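Local coordinates for cleavage stimulation factor 77 (PDB 2UY1), which probably serves, like other suppressor-of-forked relatives, as a helical-repeat scaffold in mRNA 3'-end processing and may bind mRNA, at residues W82-L87 / L116-G121; S122-W127 / P151-S156; D352-K357 / A418-L423; E359-L364 / A375-L380. All blocks are in the same frame, centred on the assembly; numbering follows the deposited sequence.

Contact 1: W82-L87 / L116-G121; sequences WDSYGL and LQTPMG
Trp82 and Met120 pass within 3.9 Å of each other at their CA atoms, and one backbone hydrogen bond joins the two loops. Gly121 N gives to Trp82 O at 3.2 Å, and the same oxygen also receives a CA-H...O contact from Met120 CA at 3.5 Å. A reciprocal one runs the other way, Trp82 CA approaching Pro119 O at 3.5 Å, which makes the crossing a tight backbone-to-backbone meeting without a strand pair. Among the side chains, Met120 does most of the filling. Its CG stands between the backbone N and the carbonyl carbon (chi1 60°), and the thioether lies beside the first turn of helix 85-90, with SD 3.7 Å from Tyr85 CB. That CB is also 3.3 Å from Gly121 O, whereas the phenol of Tyr85 continues away from the 116-121 loop. The hydroxyls nearby are satisfied locally: Ser84 OG bonds to Tyr81 O, and Thr118 OG1 to Ala115 O. Trp82 touches the loop mainly through its backbone and CB, leaving its indole for other partners: Phe200 and Tyr204 of helix 193-208 meet it edge-to-face, and Ile167 packs on it. The contact thus ties the start of helix 85-90 to the loop leading into helix 124-127, where Leu126 receives both Met120 and Tyr85, while Pro119 rests on Arg159 and Tyr160 of helix 150-167.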
# COMPACT_ATOMS: atom_id res chain seq x y z
N TRP B 82 -23.00 16.03 -37.04
CA TRP B 82 -24.22 15.57 -36.38
C TRP B 82 -25.19 16.69 -36.08
O TRP B 82 -26.23 16.45 -35.52
CB TRP B 82 -23.90 14.85 -35.05
CG TRP B 82 -22.68 15.48 -34.32
CD1 TRP B 82 -22.70 16.44 -33.34
CD2 TRP B 82 -21.29 15.22 -34.59
NE1 TRP B 82 -21.41 16.76 -32.96
CE2 TRP B 82 -20.52 16.04 -33.72
CE3 TRP B 82 -20.61 14.36 -35.49
CZ2 TRP B 82 -19.12 16.03 -33.72
CZ3 TRP B 82 -19.22 14.35 -35.48
CH2 TRP B 82 -18.49 15.19 -34.60
N ASP B 83 -24.86 17.92 -36.42
CA ASP B 83 -25.84 18.99 -36.26
C ASP B 83 -26.01 19.79 -37.55
O ASP B 83 -26.29 20.98 -37.51
CB ASP B 83 -25.43 19.90 -35.11
CG ASP B 83 -26.62 20.43 -34.33
OD1 ASP B 83 -27.72 19.82 -34.37
OD2 ASP B 83 -26.43 21.46 -33.65
N SER B 84 -25.87 19.11 -38.69
CA SER B 84 -25.88 19.75 -39.99
C SER B 84 -27.28 19.91 -40.60
O SER B 84 -27.42 20.46 -41.70
CB SER B 84 -24.97 18.99 -40.95
OG SER B 84 -25.33 17.61 -40.97
N TYR B 85 -28.29 19.43 -39.89
CA TYR B 85 -29.67 19.32 -40.37
C TYR B 85 -30.29 20.61 -40.92
O TYR B 85 -30.85 20.60 -42.01
CB TYR B 85 -30.56 18.69 -39.29
CG TYR B 85 -32.04 18.92 -39.50
CD1 TYR B 85 -32.79 18.08 -40.34
CD2 TYR B 85 -32.69 20.00 -38.89
CE1 TYR B 85 -34.18 18.31 -40.55
CE2 TYR B 85 -34.06 20.24 -39.09
CZ TYR B 85 -34.80 19.40 -39.91
OH TYR B 85 -36.15 19.65 -40.09
N GLY B 86 -30.18 21.72 -40.18
CA GLY B 86 -30.66 23.00 -40.65
C GLY B 86 -29.84 23.45 -41.85
O GLY B 86 -30.37 24.05 -42.78
N LEU B 87 -28.55 23.14 -41.83
CA LEU B 87 -27.70 23.42 -42.98
C LEU B 87 -28.13 22.58 -44.20
O LEU B 87 -28.24 23.12 -45.28
CB LEU B 87 -26.22 23.23 -42.64
CG LEU B 87 -25.16 23.46 -43.73
CD1 LEU B 87 -25.09 24.94 -44.19
CD2 LEU B 87 -23.83 23.00 -43.21
N LEU B 116 -28.75 11.72 -45.62
CA LEU B 116 -29.21 10.41 -45.18
C LEU B 116 -28.07 9.43 -44.85
O LEU B 116 -28.26 8.48 -44.08
CB LEU B 116 -30.19 9.82 -46.21
CG LEU B 116 -31.64 10.33 -46.12
CD1 LEU B 116 -32.46 10.03 -47.37
CD2 LEU B 116 -32.33 9.74 -44.93
N GLN B 117 -26.87 9.65 -45.40
CA GLN B 117 -25.71 8.85 -45.02
C GLN B 117 -24.92 9.40 -43.83
O GLN B 117 -23.87 8.85 -43.47
CB GLN B 117 -24.77 8.65 -46.22
CG GLN B 117 -24.91 7.28 -46.91
CD GLN B 117 -24.45 7.30 -48.36
OE1 GLN B 117 -23.72 8.21 -48.79
NE2 GLN B 117 -24.87 6.28 -49.13
N THR B 118 -25.42 10.47 -43.22
CA THR B 118 -24.80 11.01 -41.99
C THR B 118 -25.69 10.93 -40.74
O THR B 118 -26.85 11.38 -40.74
CB THR B 118 -24.22 12.44 -42.17
OG1 THR B 118 -25.30 13.39 -42.28
CG2 THR B 118 -23.28 12.50 -43.40
N PRO B 119 -25.16 10.30 -39.67
CA PRO B 119 -25.89 10.32 -38.40
C PRO B 119 -25.98 11.78 -37.94
O PRO B 119 -24.95 12.46 -37.84
CB PRO B 119 -24.98 9.50 -37.47
CG PRO B 119 -24.07 8.73 -38.36
CD PRO B 119 -23.89 9.58 -39.58
N MET B 120 -27.21 12.27 -37.71
CA MET B 120 -27.44 13.65 -37.31
C MET B 120 -28.76 13.77 -36.57
O MET B 120 -29.61 12.89 -36.69
CB MET B 120 -27.47 14.57 -38.55
CG MET B 120 -28.55 14.24 -39.59
SD MET B 120 -28.90 15.64 -40.69
CE MET B 120 -27.40 15.70 -41.62
N GLY B 121 -28.92 14.83 -35.77
CA GLY B 121 -30.19 15.08 -35.13
C GLY B 121 -31.25 15.48 -36.15
O GLY B 121 -31.00 16.34 -37.00

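Contact 2: S122-W127 / P151-S156; sequences SLSELW and PLFQSS. Unlike the reference sequence in segment 151-156: Leu152 (reference Ile).
Two helices of the suppressor-of-forked alpha-helical repeat array, 124-127 and 150-167, are joined here by an aromatic stack of Trp127 on Phe153. The five-membered ring of the indole lies face-to-face on the phenyl ring, centroids 4.2 Å apart and planes only 13° from parallel. Trp127 CG, anti to its backbone N (chi1 179°), is over the centre of the Phe153 ring, and CB adds a CH-pi contact over the same face, 3.8 Å from the Phe153 centroid. Further along the indole, Trp127 CE3 reaches Phe153 CB at 3.7 Å, which extends the overlap toward the helix backbone. Ser124 OG comes to the ring from its edge, in plane, 3.6 Å from Phe153 CZ. Leu123 slides past Phe153 in the opposite direction on the CD1 side, its CG 3.9 Å from Phe153 CD1, and its CD2 goes on to Ser156 CB at 3.6 Å, one helical turn after Phe153. Behind this, Leu123 O takes hydrogen bonds from both Leu126 N and Trp127 N and fixes the short turn that presents the indole. Leu116, from the preceding loop, packs on both Trp127 and Phe153, and Tyr85 of helix 85-90 touches helix 124-127 at Glu125 and Leu126.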
# COMPACT_ATOMS: atom_id res chain seq x y z
N SER B 122 -32.43 14.86 -36.06
CA SER B 122 -33.55 15.16 -36.95
C SER B 122 -33.43 14.53 -38.36
O SER B 122 -34.04 15.03 -39.31
CB SER B 122 -33.82 16.68 -37.07
OG SER B 122 -33.93 17.33 -35.81
N LEU B 123 -32.68 13.43 -38.48
CA LEU B 123 -32.54 12.75 -39.76
C LEU B 123 -33.90 12.21 -40.24
O LEU B 123 -34.15 12.12 -41.46
CB LEU B 123 -31.50 11.61 -39.71
CG LEU B 123 -31.12 10.97 -41.07
CD1 LEU B 123 -30.68 12.02 -42.09
CD2 LEU B 123 -30.08 9.85 -40.97
N SER B 124 -34.76 11.86 -39.28
CA SER B 124 -36.07 11.27 -39.56
C SER B 124 -37.02 12.30 -40.19
O SER B 124 -38.00 11.94 -40.87
CB SER B 124 -36.66 10.66 -38.29
OG SER B 124 -35.92 9.52 -37.86
N GLU B 125 -36.69 13.58 -39.97
CA GLU B 125 -37.43 14.73 -40.48
C GLU B 125 -36.80 15.19 -41.81
O GLU B 125 -37.15 16.24 -42.36
CB GLU B 125 -37.45 15.87 -39.43
CG GLU B 125 -38.07 15.52 -38.05
CD GLU B 125 -37.18 14.62 -37.12
OE1 GLU B 125 -36.39 13.79 -37.63
OE2 GLU B 125 -37.28 14.73 -35.87
N LEU B 126 -35.87 14.37 -42.31
CA LEU B 126 -35.24 14.53 -43.62
C LEU B 126 -35.61 13.34 -44.50
O LEU B 126 -35.78 13.48 -45.72
CB LEU B 126 -33.72 14.61 -43.47
CG LEU B 126 -32.86 15.69 -44.13
CD1 LEU B 126 -33.36 17.10 -43.84
CD2 LEU B 126 -31.43 15.54 -43.65
N TRP B 127 -35.72 12.17 -43.88
CA TRP B 127 -36.28 10.99 -44.52
C TRP B 127 -37.74 11.26 -44.89
O TRP B 127 -38.10 11.20 -46.06
CB TRP B 127 -36.16 9.75 -43.64
CG TRP B 127 -36.74 8.52 -44.22
CD1 TRP B 127 -37.89 7.89 -43.83
CD2 TRP B 127 -36.21 7.74 -45.31
NE1 TRP B 127 -38.10 6.77 -44.59
CE2 TRP B 127 -37.09 6.65 -45.51
CE3 TRP B 127 -35.08 7.85 -46.13
CZ2 TRP B 127 -36.88 5.68 -46.50
CZ3 TRP B 127 -34.87 6.89 -47.11
CH2 TRP B 127 -35.76 5.82 -47.29
N PRO B 151 -32.60 1.06 -46.10
CA PRO B 151 -31.41 0.57 -45.39
C PRO B 151 -30.44 1.66 -44.93
O PRO B 151 -30.02 1.65 -43.76
CB PRO B 151 -30.74 -0.33 -46.43
CG PRO B 151 -31.93 -0.98 -47.12
CD PRO B 151 -32.95 0.15 -47.23
N LEU B 152 -30.08 2.58 -45.83
CA LEU B 152 -29.02 3.54 -45.56
C LEU B 152 -29.38 4.52 -44.44
O LEU B 152 -28.56 4.74 -43.52
CB LEU B 152 -28.59 4.27 -46.85
CG LEU B 152 -28.01 3.34 -47.93
CD1 LEU B 152 -28.01 4.00 -49.33
CD2 LEU B 152 -26.61 2.82 -47.54
N PHE B 153 -30.59 5.07 -44.52
CA PHE B 153 -31.14 5.92 -43.47
C PHE B 153 -31.23 5.18 -42.12
O PHE B 153 -30.76 5.69 -41.10
CB PHE B 153 -32.52 6.46 -43.90
CG PHE B 153 -33.46 6.76 -42.75
CD1 PHE B 153 -33.42 7.99 -42.09
CD2 PHE B 153 -34.41 5.81 -42.33
CE1 PHE B 153 -34.31 8.28 -41.03
CE2 PHE B 153 -35.29 6.08 -41.29
CZ PHE B 153 -35.24 7.33 -40.64
N GLN B 154 -31.83 3.99 -42.12
CA GLN B 154 -31.99 3.19 -40.90
C GLN B 154 -30.67 3.07 -40.18
O GLN B 154 -30.61 3.30 -38.97
CB GLN B 154 -32.48 1.77 -41.22
CG GLN B 154 -33.96 1.64 -41.50
CD GLN B 154 -34.34 0.25 -42.00
OE1 GLN B 154 -33.48 -0.53 -42.45
NE2 GLN B 154 -35.62 -0.07 -41.93
N SER B 155 -29.63 2.70 -40.94
CA SER B 155 -28.23 2.61 -40.48
C SER B 155 -27.70 3.92 -39.86
O SER B 155 -27.13 3.91 -38.76
CB SER B 155 -27.33 2.15 -41.64
OG SER B 155 -25.95 2.17 -41.31
N SER B 156 -27.89 5.04 -40.56
CA SER B 156 -27.46 6.33 -40.04
C SER B 156 -28.31 6.82 -38.84
O SER B 156 -27.85 7.63 -38.03
CB SER B 156 -27.43 7.37 -41.17
OG SER B 156 -26.41 7.07 -42.09

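Contact 3: D352-K357 / A418-L423; sequences DSTLLK and AILPPL
Thr354, in the first turn of helix 354-367, fits against Leu420 and Leu423 of an extended segment whose residues 420-423 follow a polyproline II path within the suppressor-of-forked helical array. Three residues apart, the two leucines point to the helix from the same side of that path, while Pro422 between them faces away. From Thr354 CB the side chain forks toward both. The OG1 branch, anti to the carbonyl carbon (chi1 -71°), meets the methyl group Leu420 CD1 at 3.6 Å and lies 4.1 Å from Leu420 CB. The CG2 branch, anti to the backbone N, touches Leu423 CD2 at 3.5 Å, tighter than ordinary carbon packing, and has Pro421 O at 3.9 Å. Thr354 is therefore wedged between the leucines, its side chain running past each in the opposite sense. Lys357, one turn on, adds only a distant apolar contact through CD to Leu420 CD1; its NZ looks instead to Glu381 in a long, weak ion pair. The helix start is itself well formed: Ser353 is the N-cap, with Leu356 N giving to Ser353 OG at 3.2 Å and an angle of 158° at the hydrogen. The extended segment has further partners: Leu420 is hydrogen-bonded through its backbone to Lys382, and Ile419 packs on helices 384-397 and 400-415. At the Leu423 end of the segment, Leu423 and Leu355 cross at about a right angle: Leu423 CD1 rests 3.9 Å from Leu355 CD1, while Leu423 CD2 reaches the backbone at Leu355 N, 3.7 Å away.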
# COMPACT_ATOMS: atom_id res chain seq x y z
N ASP B 352 20.33 14.25 2.00
CA ASP B 352 19.07 14.24 2.71
C ASP B 352 17.89 13.74 1.86
O ASP B 352 16.76 14.02 2.19
CB ASP B 352 18.70 15.66 3.20
CG ASP B 352 19.68 16.21 4.26
OD1 ASP B 352 20.16 15.43 5.13
OD2 ASP B 352 19.97 17.44 4.22
N SER B 353 18.14 13.03 0.76
CA SER B 353 17.03 12.58 -0.09
C SER B 353 16.57 11.16 0.35
O SER B 353 17.23 10.20 0.05
CB SER B 353 17.48 12.50 -1.56
OG SER B 353 16.43 11.99 -2.41
N THR B 354 15.45 11.06 1.03
CA THR B 354 14.90 9.77 1.46
C THR B 354 14.53 8.87 0.23
O THR B 354 14.77 7.62 0.20
CB THR B 354 13.71 10.05 2.34
OG1 THR B 354 14.17 10.59 3.60
CG2 THR B 354 12.80 8.75 2.52
N LEU B 355 14.00 9.52 -0.79
CA LEU B 355 13.79 8.87 -2.09
C LEU B 355 14.99 8.12 -2.57
O LEU B 355 14.90 6.97 -2.94
CB LEU B 355 13.48 9.91 -3.16
CG LEU B 355 13.25 9.31 -4.55
CD1 LEU B 355 12.00 8.36 -4.57
CD2 LEU B 355 13.13 10.48 -5.51
N LEU B 356 16.14 8.77 -2.63
CA LEU B 356 17.31 8.08 -3.20
C LEU B 356 17.78 6.97 -2.23
O LEU B 356 18.31 5.93 -2.66
CB LEU B 356 18.42 9.15 -3.38
CG LEU B 356 19.64 9.39 -4.28
CD1 LEU B 356 19.50 9.03 -5.75
CD2 LEU B 356 19.86 10.88 -4.22
N LYS B 357 17.71 7.25 -0.93
CA LYS B 357 18.14 6.29 0.08
C LYS B 357 17.33 4.98 -0.00
O LYS B 357 17.90 3.86 -0.09
CB LYS B 357 18.06 6.91 1.47
CG LYS B 357 19.10 8.01 1.74
CD LYS B 357 18.92 8.58 3.18
CE LYS B 357 19.63 9.98 3.31
NZ LYS B 357 18.94 10.79 4.42
N ALA B 418 13.31 7.96 15.38
CA ALA B 418 14.38 7.98 14.39
C ALA B 418 14.02 7.43 13.01
O ALA B 418 14.89 7.33 12.15
CB ALA B 418 15.59 7.17 14.94
N ILE B 419 12.79 7.00 12.78
CA ILE B 419 12.49 6.47 11.43
C ILE B 419 12.23 7.64 10.48
O ILE B 419 11.50 8.56 10.79
CB ILE B 419 11.31 5.51 11.42
CG1 ILE B 419 11.63 4.25 12.27
CG2 ILE B 419 10.79 5.25 9.97
CD1 ILE B 419 10.88 3.00 11.94
N LEU B 420 12.83 7.61 9.31
CA LEU B 420 12.56 8.69 8.37
C LEU B 420 11.07 8.66 7.98
O LEU B 420 10.47 7.58 7.87
CB LEU B 420 13.44 8.61 7.15
CG LEU B 420 14.93 8.74 7.36
CD1 LEU B 420 15.55 8.31 6.02
CD2 LEU B 420 15.26 10.18 7.77
N PRO B 421 10.47 9.84 7.80
CA PRO B 421 9.14 9.95 7.22
C PRO B 421 8.92 9.15 5.90
O PRO B 421 9.80 9.12 5.03
CB PRO B 421 9.01 11.49 6.96
CG PRO B 421 9.83 12.08 7.98
CD PRO B 421 11.04 11.16 8.13
N PRO B 422 7.75 8.50 5.76
CA PRO B 422 7.48 7.72 4.54
C PRO B 422 7.35 8.52 3.26
O PRO B 422 6.90 9.70 3.27
CB PRO B 422 6.16 7.01 4.85
CG PRO B 422 5.54 7.84 5.97
CD PRO B 422 6.65 8.41 6.74
N LEU B 423 7.74 7.88 2.16
CA LEU B 423 7.39 8.37 0.82
C LEU B 423 5.89 8.20 0.61
O LEU B 423 5.30 7.27 1.14
CB LEU B 423 8.15 7.63 -0.27
CG LEU B 423 9.68 7.41 -0.26
CD1 LEU B 423 10.12 6.79 -1.57
CD2 LEU B 423 10.44 8.68 -0.00

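Contact 4: E359-L364 / A375-L380; sequences EFFLFL and ALFKRL
Leu376 makes the tightly packed part of this buried helix pair, its CD2 set over one face of the Phe360 ring, 3.4 Å from Phe360 CD2. The contact is a CH-pi one: the methyl group lies 3.6 Å from the Phe360 centroid, 22° off the ring normal. Leu376 CG stands anti to the backbone N (chi1 177°); beyond it, CD2 is also met by Leu364 CD1 at 3.9 Å and Phe361 CB at 4.1 Å. Phe360, Phe361 and Leu364 of helix 354-367 thus all meet one methyl group. Beside it, Phe377 leans over one face of the Phe361 ring at its rim, with Phe377 CD1 3.7 Å from Phe361 CZ; the two rings are oblique, centroids 5.1 Å apart. The packing thins toward the end of helix 370-379, where Leu380 CD1 stays 4.7 Å from Phe361 CB and the exposed Arg379 and Lys378 make no contact with 359-364. The two helices are near-antiparallel neighbours in the helical array, their short axes at 155° with a closest approach of 10.1 Å. Around them, Phe343 and Tyr340 of helix 337-349 meet Phe360 on one flank; on the other, helix 384-397 adds Met390 against Phe361 and Phe377 and Trp387 edge-to-face on Phe377, while Lys382, in the intervening loop, makes a cation-pi contact with Phe377.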
# COMPACT_ATOMS: atom_id res chain seq x y z
N GLU B 359 15.21 4.03 -2.62
CA GLU B 359 15.23 3.45 -3.94
C GLU B 359 16.55 2.79 -4.18
O GLU B 359 16.54 1.83 -4.88
CB GLU B 359 14.97 4.48 -5.05
CG GLU B 359 13.54 5.04 -5.16
CD GLU B 359 12.48 4.00 -5.54
OE1 GLU B 359 12.82 3.12 -6.33
OE2 GLU B 359 11.31 4.07 -5.06
N PHE B 360 17.66 3.31 -3.61
CA PHE B 360 19.00 2.68 -3.69
C PHE B 360 19.01 1.37 -2.89
O PHE B 360 19.49 0.39 -3.39
CB PHE B 360 20.07 3.59 -3.07
CG PHE B 360 21.53 3.20 -3.32
CD1 PHE B 360 21.88 2.17 -4.17
CD2 PHE B 360 22.57 3.95 -2.72
CE1 PHE B 360 23.21 1.84 -4.40
CE2 PHE B 360 23.88 3.62 -2.93
CZ PHE B 360 24.21 2.56 -3.75
N PHE B 361 18.55 1.38 -1.65
CA PHE B 361 18.56 0.17 -0.86
C PHE B 361 17.71 -0.91 -1.48
O PHE B 361 18.14 -2.05 -1.56
CB PHE B 361 18.20 0.41 0.60
CG PHE B 361 17.98 -0.87 1.37
CD1 PHE B 361 19.08 -1.73 1.65
CD2 PHE B 361 16.69 -1.26 1.76
CE1 PHE B 361 18.91 -2.99 2.31
CE2 PHE B 361 16.50 -2.51 2.45
CZ PHE B 361 17.66 -3.35 2.72
N LEU B 362 16.53 -0.56 -1.95
CA LEU B 362 15.56 -1.59 -2.38
C LEU B 362 15.93 -2.14 -3.74
O LEU B 362 15.65 -3.29 -4.09
CB LEU B 362 14.13 -1.05 -2.43
CG LEU B 362 13.46 -0.68 -1.09
CD1 LEU B 362 12.14 -0.03 -1.37
CD2 LEU B 362 13.27 -1.88 -0.07
N PHE B 363 16.57 -1.27 -4.53
CA PHE B 363 17.18 -1.68 -5.79
C PHE B 363 18.28 -2.69 -5.47
O PHE B 363 18.41 -3.70 -6.11
CB PHE B 363 17.85 -0.49 -6.50
CG PHE B 363 18.74 -0.90 -7.64
CD1 PHE B 363 18.19 -1.31 -8.87
CD2 PHE B 363 20.12 -0.86 -7.52
CE1 PHE B 363 19.03 -1.71 -9.95
CE2 PHE B 363 20.97 -1.27 -8.58
CZ PHE B 363 20.42 -1.70 -9.79
N LEU B 364 19.17 -2.40 -4.53
CA LEU B 364 20.24 -3.42 -4.33
C LEU B 364 19.65 -4.78 -3.80
O LEU B 364 20.11 -5.88 -4.12
CB LEU B 364 21.28 -2.88 -3.34
CG LEU B 364 22.15 -1.70 -3.85
CD1 LEU B 364 23.04 -1.20 -2.71
CD2 LEU B 364 23.02 -2.13 -5.05
N ALA B 375 25.62 -3.50 3.66
CA ALA B 375 26.53 -2.38 3.98
C ALA B 375 25.90 -1.01 3.84
O ALA B 375 26.19 -0.10 4.64
CB ALA B 375 27.78 -2.46 3.11
N LEU B 376 25.07 -0.83 2.81
CA LEU B 376 24.38 0.46 2.63
C LEU B 376 23.35 0.71 3.77
O LEU B 376 23.32 1.82 4.37
CB LEU B 376 23.76 0.57 1.23
CG LEU B 376 22.96 1.85 0.96
CD1 LEU B 376 23.93 3.11 0.84
CD2 LEU B 376 22.02 1.70 -0.26
N PHE B 377 22.50 -0.30 4.03
CA PHE B 377 21.52 -0.26 5.13
C PHE B 377 22.16 0.16 6.46
O PHE B 377 21.57 0.99 7.15
CB PHE B 377 20.88 -1.64 5.26
CG PHE B 377 19.69 -1.71 6.20
CD1 PHE B 377 18.40 -1.33 5.79
CD2 PHE B 377 19.86 -2.22 7.51
CE1 PHE B 377 17.29 -1.44 6.68
CE2 PHE B 377 18.78 -2.35 8.37
CZ PHE B 377 17.49 -1.96 7.96
N LYS B 378 23.35 -0.39 6.80
CA LYS B 378 24.12 -0.06 8.02
C LYS B 378 24.51 1.41 8.15
O LYS B 378 24.38 1.97 9.21
CB LYS B 378 25.34 -0.96 8.20
CG LYS B 378 25.03 -2.40 8.57
CD LYS B 378 26.25 -3.29 8.34
CE LYS B 378 25.99 -4.72 8.70
NZ LYS B 378 26.85 -5.61 7.76
N ARG B 379 24.87 2.03 7.03
CA ARG B 379 25.23 3.46 6.92
C ARG B 379 24.09 4.49 6.82
O ARG B 379 24.34 5.71 6.98
CB ARG B 379 25.95 3.66 5.61
CG ARG B 379 27.16 2.83 5.38
CD ARG B 379 27.59 3.12 3.94
NE ARG B 379 27.15 4.45 3.62
CZ ARG B 379 26.87 4.95 2.41
NH1 ARG B 379 26.99 4.22 1.32
NH2 ARG B 379 26.49 6.22 2.31
N LEU B 380 22.90 4.06 6.42
CA LEU B 380 21.83 5.02 6.16
C LEU B 380 20.79 5.10 7.27
O LEU B 380 20.68 4.17 8.09
CB LEU B 380 21.09 4.66 4.86
CG LEU B 380 21.69 4.59 3.46
CD1 LEU B 380 20.61 3.97 2.60
CD2 LEU B 380 22.14 5.97 2.94

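In the fold
The four contacts form two pairs near the two ends of an elongated helical-repeat chain. Contacts 1 and 2 follow one another in sequence with centres about 9 Å apart, and they touch: Ser156 OG lies 3.1 Å from Leu116 O. Contacts 3 and 4 share helix 354-367, its first turn used by one and its middle by the other; contact 4 is nested in the loop closed by contact 3, their centres are about 12 Å apart, and Leu380 CD1 lies 3.8 Å from Lys357 O. Between the pairs nothing meets: contacts 1 and 3 stand about 60 Å apart by centres and about 43 Å by nearest atoms, on opposite sides of the chain's centre.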